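Local structure of Alr1585 protein (Nostoc sp., 5C2I) at residues A[114-119]-A[390-395]; A[235-240]-A[250-255]. The protein is a haem-containing dye-decolorizing (DyP-type) peroxidase that probably uses hydrogen peroxide to oxidise dyes and other substrates. The protein carries 1 engineered substitution. All coordinates share one frame; numbering follows the deposited sequence.

Interactions 1 and 2 lie side by side, their centres 9 Å apart, on the same side of the centre of the chain. In chain order the segments run 114-119, 235-240, 250-255 and 390-395, so both partners of interaction 2 fall between those of interaction 1. Interaction 2 is a β-hairpin at the start of strand 250-261. That strand pairs with strand 383-390, which ends where segment 390-395 begins. Q390 O lies 3.0 Å from Y253 N, and S391 OG 2.6 Å from D235 O, both probable hydrogen bonds. D116 N is in turn hydrogen-bonded to Y253 OH, which ties the N-terminal DyP region to this C-terminal sheet.

Interaction 1 of 2, residues A[114-119]-A[390-395]; sequences PGDKPF and QSNIEN. With EDO (1,2-ethanediol), chain G.
D116 and P118 meet I393 and E394 in a mixed polar and apolar contact between the start of helix 117-121, in the N-terminal DyP region, and the loop that follows strand 383-390 in the C-terminal region. The D116 carboxylate bonds both to its own helix and to the loop. CG, anti to the backbone N (chi1 179°), is thereby set close to the loop. OD1 turns its anti lone pair to F119 N at 2.9 Å, capping the helix within its own segment. OD2 takes the amide of the other segment, with I393 N at 2.9 Å, on its syn side and 30° out of the carboxylate plane. A water donates both to D116 OD2 and to S391 O, giving OD2 a second partner. An alanine here would probably leave the amides of I393 and F119 without their acceptor and this water with one bond fewer.

The I393 side chain crosses that of D116 at about a right angle. Its CD1 lies 3.4 Å from D116 OD1 and 4.1 Å from F119 CB, while its CG2 packs on P118 CB at 3.7 Å. On the more exposed side, P118 CG rests near the backbone of E394, 3.7 Å from its N. Y253 and Y455, from two strands of the C-terminal sheet, also touch I393, and Y455 touches P118 as well.

In the loop itself, N392 OD1 accepts from N395 N at 2.9 Å, with the donor above the carbonyl plane, an Asx motif. N395 ND2 donates to O1 of an ethanediol, probably from the crystallisation liquor. The arrangement is a helix N-cap at D116 whose other oxygen links the N-terminal and C-terminal regions of the DyP-type fold.

Interaction 2 of 2, residues A[235-240]-A[250-255]; sequences DSILVE and YGSYLV
Y250 lays its ring obliquely against the backbone of V239 and E240, with CD2 3.4 Å from V239 C. The E240 side chain crosses that of Y250 obliquely: CG, anti to the carbonyl carbon (chi1 -84°), comes near CZ and within 3.7 Å of CE2, and the carboxylate plane stands 90° to that of the ring. A water joins the two polar ends, donating to E240 OE2 and hydrogen-bonded to Y250 OH. L238 CB approaches from the other side of the ring plane, 3.9 Å from Y250 CD2, and L26 of helix 24-29 touches both L238 and Y250.

The backbone frame is an antiparallel β-hairpin. V239 and G251 form a hydrogen-bonded pair, V239 N giving to G251 O at 2.9 Å and G251 N to V239 O at 2.8 Å, while E240 and Y250 form the neighbouring non-hydrogen-bonded pair.

V239 crosses Y253 at about a right angle, its CG2 3.9 Å from ring atom CE2; F457 of strand 448-458 touches both residues, and the Y253 hydroxyl oxygen accepts from D116 N. Beyond the paired residues, S252 OG, anti to its backbone N (chi1 -174°), reaches across to donate to I237 O at 2.6 Å; the same hydroxyl also lies within hydrogen-bonding distance of Q390 O on strand 383-390. I237 CG1 lies beside it, and the I237 side chain also touches I34, L35 and F210.

Interaction 1 of 2, residues A[114-119]-A[390-395]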
loop_
_atom_site.group_PDB
_atom_site.type_symbol
_atom_site.label_atom_id
_atom_site.label_comp_id
_atom_site.label_asym_id
_atom_site.label_seq_id
_atom_site.Cartn_x
_atom_site.Cartn_y
_atom_site.Cartn_z
ATOM N N PRO A 114 11.634 47.166 -3.779
ATOM C CA PRO A 114 11.126 46.741 -5.078
ATOM C C PRO A 114 9.953 47.583 -5.565
ATOM O O PRO A 114 9.040 47.907 -4.779
ATOM C CB PRO A 114 10.765 45.249 -4.850
ATOM C CG PRO A 114 11.765 44.818 -3.796
ATOM C CD PRO A 114 11.868 46.015 -2.879
ATOM N N GLY A 115 9.984 47.914 -6.857
ATOM C CA GLY A 115 9.106 48.911 -7.418
ATOM C C GLY A 115 7.699 48.518 -7.817
ATOM O O GLY A 115 6.886 49.402 -8.086
ATOM N N ASP A 116 7.373 47.235 -7.838
ATOM C CA ASP A 116 6.044 46.789 -8.320
ATOM C C ASP A 116 4.932 47.446 -7.535
ATOM O O ASP A 116 4.949 47.441 -6.293
ATOM C CB ASP A 116 5.968 45.261 -8.237
ATOM C CG ASP A 116 4.634 44.707 -8.677
ATOM O OD1 ASP A 116 3.729 44.603 -7.834
ATOM O OD2 ASP A 116 4.501 44.409 -9.875
ATOM N N LYS A 117 3.946 48.048 -8.215
ATOM C CA LYS A 117 2.941 48.859 -7.475
ATOM C C LYS A 117 2.015 48.038 -6.564
ATOM O O LYS A 117 1.802 48.415 -5.400
ATOM C CB LYS A 117 2.124 49.768 -8.416
ATOM C CG LYS A 117 2.885 50.911 -9.039
ATOM C CD LYS A 117 1.938 51.729 -9.928
ATOM C CE LYS A 117 2.517 53.074 -10.330
ATOM N NZ LYS A 117 3.961 52.978 -10.676
ATOM N N PRO A 118 1.460 46.914 -7.057
ATOM C CA PRO A 118 0.633 46.129 -6.153
ATOM C C PRO A 118 1.453 45.658 -4.943
ATOM O O PRO A 118 0.952 45.682 -3.811
ATOM C CB PRO A 118 0.196 44.952 -7.030
ATOM C CG PRO A 118 0.107 45.580 -8.408
ATOM C CD PRO A 118 1.251 46.535 -8.464
ATOM N N PHE A 119 2.674 45.220 -5.186
ATOM C CA PHE A 119 3.557 44.761 -4.080
ATOM C C PHE A 119 3.695 45.867 -3.028
ATOM O O PHE A 119 3.535 45.604 -1.838
ATOM C CB PHE A 119 4.931 44.350 -4.647
ATOM C CG PHE A 119 6.019 44.311 -3.619
ATOM C CD1 PHE A 119 6.142 43.237 -2.788
ATOM C CD2 PHE A 119 6.872 45.392 -3.454
ATOM C CE1 PHE A 119 7.168 43.190 -1.837
ATOM C CE2 PHE A 119 7.901 45.357 -2.523
ATOM C CZ PHE A 119 8.037 44.266 -1.695
ATOM N N GLN A 390 5.827 36.100 -10.861
ATOM C CA GLN A 390 5.750 36.971 -12.014
ATOM C C GLN A 390 6.722 38.113 -11.814
ATOM O O GLN A 390 7.188 38.357 -10.688
ATOM C CB GLN A 390 4.379 37.565 -12.191
ATOM C CG GLN A 390 3.846 38.259 -10.943
ATOM C CD GLN A 390 2.779 37.444 -10.249
ATOM O OE1 GLN A 390 1.657 37.371 -10.716
ATOM N NE2 GLN A 390 3.109 36.875 -9.091
ATOM N N SER A 391 7.065 38.794 -12.912
ATOM C CA SER A 391 7.893 39.977 -12.815
ATOM C C SER A 391 7.073 41.265 -12.588
ATOM O O SER A 391 7.643 42.309 -12.254
ATOM C CB SER A 391 8.743 40.143 -14.063
ATOM O OG SER A 391 7.933 40.261 -15.217
ATOM N N ASN A 392 5.762 41.197 -12.811
ATOM C CA ASN A 392 4.892 42.365 -12.752
ATOM C C ASN A 392 3.492 41.934 -12.319
ATOM O O ASN A 392 2.737 41.342 -13.117
ATOM C CB ASN A 392 4.851 43.080 -14.119
ATOM C CG ASN A 392 4.060 44.380 -14.095
ATOM O OD1 ASN A 392 3.050 44.499 -13.451
ATOM N ND2 ASN A 392 4.495 45.334 -14.860
ATOM N N ILE A 393 3.149 42.205 -11.080
ATOM C CA ILE A 393 1.870 41.737 -10.537
ATOM C C ILE A 393 0.721 42.422 -11.238
ATOM O O ILE A 393 -0.306 41.774 -11.541
ATOM C CB ILE A 393 1.767 41.946 -8.986
ATOM C CG1 ILE A 393 2.841 41.100 -8.281
ATOM C CG2 ILE A 393 0.393 41.585 -8.460
ATOM C CD1 ILE A 393 2.976 41.409 -6.798
ATOM N N GLU A 394 0.853 43.710 -11.490
ATOM C CA GLU A 394 -0.207 44.441 -12.173
ATOM C C GLU A 394 -0.565 43.831 -13.535
ATOM O O GLU A 394 -1.771 43.710 -13.890
ATOM C CB GLU A 394 0.158 45.914 -12.332
ATOM C CG GLU A 394 -0.874 46.769 -13.006
ATOM C CD GLU A 394 -0.406 48.226 -12.992
ATOM O OE1 GLU A 394 -0.467 48.853 -11.919
ATOM O OE2 GLU A 394 0.109 48.710 -14.028
ATOM N N ASN A 395 0.457 43.415 -14.258
ATOM C CA ASN A 395 0.293 42.869 -15.591
ATOM C C ASN A 395 0.078 41.345 -15.656
ATOM O O ASN A 395 -0.334 40.811 -16.689
ATOM C CB ASN A 395 1.507 43.204 -16.430
ATOM C CG ASN A 395 1.235 42.973 -17.911
ATOM O OD1 ASN A 395 0.336 43.557 -18.461
ATOM N ND2 ASN A 395 2.002 42.093 -18.535
HETATM C C1 EDO G . 5.752 41.457 -17.740
HETATM O O1 EDO G . 4.558 41.387 -16.952
HETATM C C2 EDO G . 5.719 40.690 -19.063
HETATM O O2 EDO G . 5.351 39.314 -18.986
HETATM O O HOH W 1 6.874 45.068 -11.499
#

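Interaction 2 of 2, residues A[235-240]-A[250-255]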
loop_
_atom_site.group_PDB
_atom_site.type_symbol
_atom_site.label_atom_id
_atom_site.label_comp_id
_atom_site.label_asym_id
_atom_site.label_seq_id
_atom_site.Cartn_x
_atom_site.Cartn_y
_atom_site.Cartn_z
ATOM N N ASP A 235 12.255 37.534 -18.409
ATOM C CA ASP A 235 11.658 38.786 -17.933
ATOM C C ASP A 235 10.160 38.723 -17.650
ATOM O O ASP A 235 9.593 39.699 -17.149
ATOM C CB ASP A 235 12.030 39.977 -18.825
ATOM C CG ASP A 235 11.361 39.973 -20.153
ATOM O OD1 ASP A 235 10.579 39.089 -20.497
ATOM O OD2 ASP A 235 11.598 40.927 -20.880
ATOM N N SER A 236 9.537 37.565 -17.896
ATOM C CA SER A 236 8.170 37.343 -17.489
ATOM C C SER A 236 8.070 36.812 -16.046
ATOM O O SER A 236 6.972 36.698 -15.497
ATOM C CB SER A 236 7.428 36.407 -18.439
ATOM O OG SER A 236 7.929 35.094 -18.213
ATOM N N ILE A 237 9.209 36.548 -15.420
ATOM C CA ILE A 237 9.199 36.069 -14.050
ATOM C C ILE A 237 10.275 36.722 -13.147
ATOM O O ILE A 237 10.035 36.880 -11.943
ATOM C CB ILE A 237 9.303 34.513 -14.025
ATOM C CG1 ILE A 237 8.975 33.932 -12.670
ATOM C CG2 ILE A 237 10.681 34.010 -14.494
ATOM C CD1 ILE A 237 8.823 32.418 -12.656
ATOM N N LEU A 238 11.440 37.060 -13.705
ATOM C CA LEU A 238 12.512 37.670 -12.922
ATOM C C LEU A 238 12.560 39.181 -13.019
ATOM O O LEU A 238 12.267 39.729 -14.046
ATOM C CB LEU A 238 13.870 37.094 -13.352
ATOM C CG LEU A 238 14.000 35.575 -13.268
ATOM C CD1 LEU A 238 15.425 35.154 -13.522
ATOM C CD2 LEU A 238 13.522 35.031 -11.932
ATOM N N VAL A 239 13.006 39.826 -11.945
ATOM C CA VAL A 239 13.403 41.225 -11.980
ATOM C C VAL A 239 14.716 41.364 -11.231
ATOM O O VAL A 239 15.011 40.626 -10.258
ATOM C CB VAL A 239 12.444 42.260 -11.365
ATOM C CG1 VAL A 239 11.227 42.495 -12.263
ATOM C CG2 VAL A 239 12.079 41.821 -9.982
ATOM N N GLU A 240 15.467 42.346 -11.645
ATOM C CA GLU A 240 16.699 42.679 -10.935
ATOM C C GLU A 240 16.375 42.998 -9.486
ATOM O O GLU A 240 15.467 43.773 -9.200
ATOM C CB GLU A 240 17.372 43.895 -11.538
ATOM C CG GLU A 240 18.239 43.589 -12.709
ATOM C CD GLU A 240 18.952 44.831 -13.230
ATOM O OE1 GLU A 240 19.155 45.806 -12.481
ATOM O OE2 GLU A 240 19.272 44.822 -14.420
ATOM N N TYR A 250 18.905 38.474 -9.066
ATOM C CA TYR A 250 17.506 38.565 -9.462
ATOM C C TYR A 250 16.596 38.001 -8.412
ATOM O O TYR A 250 17.024 37.175 -7.570
ATOM C CB TYR A 250 17.266 37.816 -10.790
ATOM C CG TYR A 250 17.819 38.556 -11.965
ATOM C CD1 TYR A 250 19.169 38.511 -12.270
ATOM C CD2 TYR A 250 16.990 39.363 -12.749
ATOM C CE1 TYR A 250 19.699 39.239 -13.328
ATOM C CE2 TYR A 250 17.526 40.097 -13.798
ATOM C CZ TYR A 250 18.865 40.032 -14.085
ATOM O OH TYR A 250 19.385 40.771 -15.131
ATOM N N GLY A 251 15.338 38.443 -8.497
ATOM C CA GLY A 251 14.263 37.965 -7.660
ATOM C C GLY A 251 12.972 37.875 -8.482
ATOM O O GLY A 251 12.996 37.988 -9.725
ATOM N N SER A 252 11.865 37.638 -7.787
ATOM C CA SER A 252 10.554 37.521 -8.403
ATOM C C SER A 252 9.503 37.911 -7.406
ATOM O O SER A 252 9.726 37.860 -6.198
ATOM C CB SER A 252 10.315 36.083 -8.915
ATOM O OG SER A 252 9.077 36.000 -9.643
ATOM N N TYR A 253 8.343 38.341 -7.912
ATOM C CA TYR A 253 7.226 38.719 -7.069
ATOM C C TYR A 253 6.278 37.548 -6.851
ATOM O O TYR A 253 5.887 36.874 -7.796
ATOM C CB TYR A 253 6.451 39.886 -7.687
ATOM C CG TYR A 253 7.215 41.179 -7.699
ATOM C CD1 TYR A 253 7.328 41.944 -6.521
ATOM C CD2 TYR A 253 7.845 41.641 -8.844
ATOM C CE1 TYR A 253 8.066 43.113 -6.510
ATOM C CE2 TYR A 253 8.524 42.855 -8.866
ATOM C CZ TYR A 253 8.625 43.592 -7.686
ATOM O OH TYR A 253 9.327 44.781 -7.697
ATOM N N LEU A 254 5.942 37.328 -5.586
ATOM C CA LEU A 254 5.080 36.272 -5.152
ATOM C C LEU A 254 3.697 36.810 -4.795
ATOM O O LEU A 254 3.571 37.766 -4.013
ATOM C CB LEU A 254 5.669 35.564 -3.935
ATOM C CG LEU A 254 4.792 34.509 -3.257
ATOM C CD1 LEU A 254 4.521 33.309 -4.119
ATOM C CD2 LEU A 254 5.390 34.077 -1.916
ATOM N N VAL A 255 2.666 36.173 -5.311
ATOM C CA VAL A 255 1.289 36.376 -4.862
ATOM C C VAL A 255 0.949 35.137 -4.030
ATOM O O VAL A 255 1.109 34.014 -4.518
ATOM C CB VAL A 255 0.336 36.444 -6.066
ATOM C CG1 VAL A 255 -1.140 36.351 -5.613
ATOM C CG2 VAL A 255 0.564 37.698 -6.876
HETATM O O HOH W 2 18.221 43.004 -15.868
#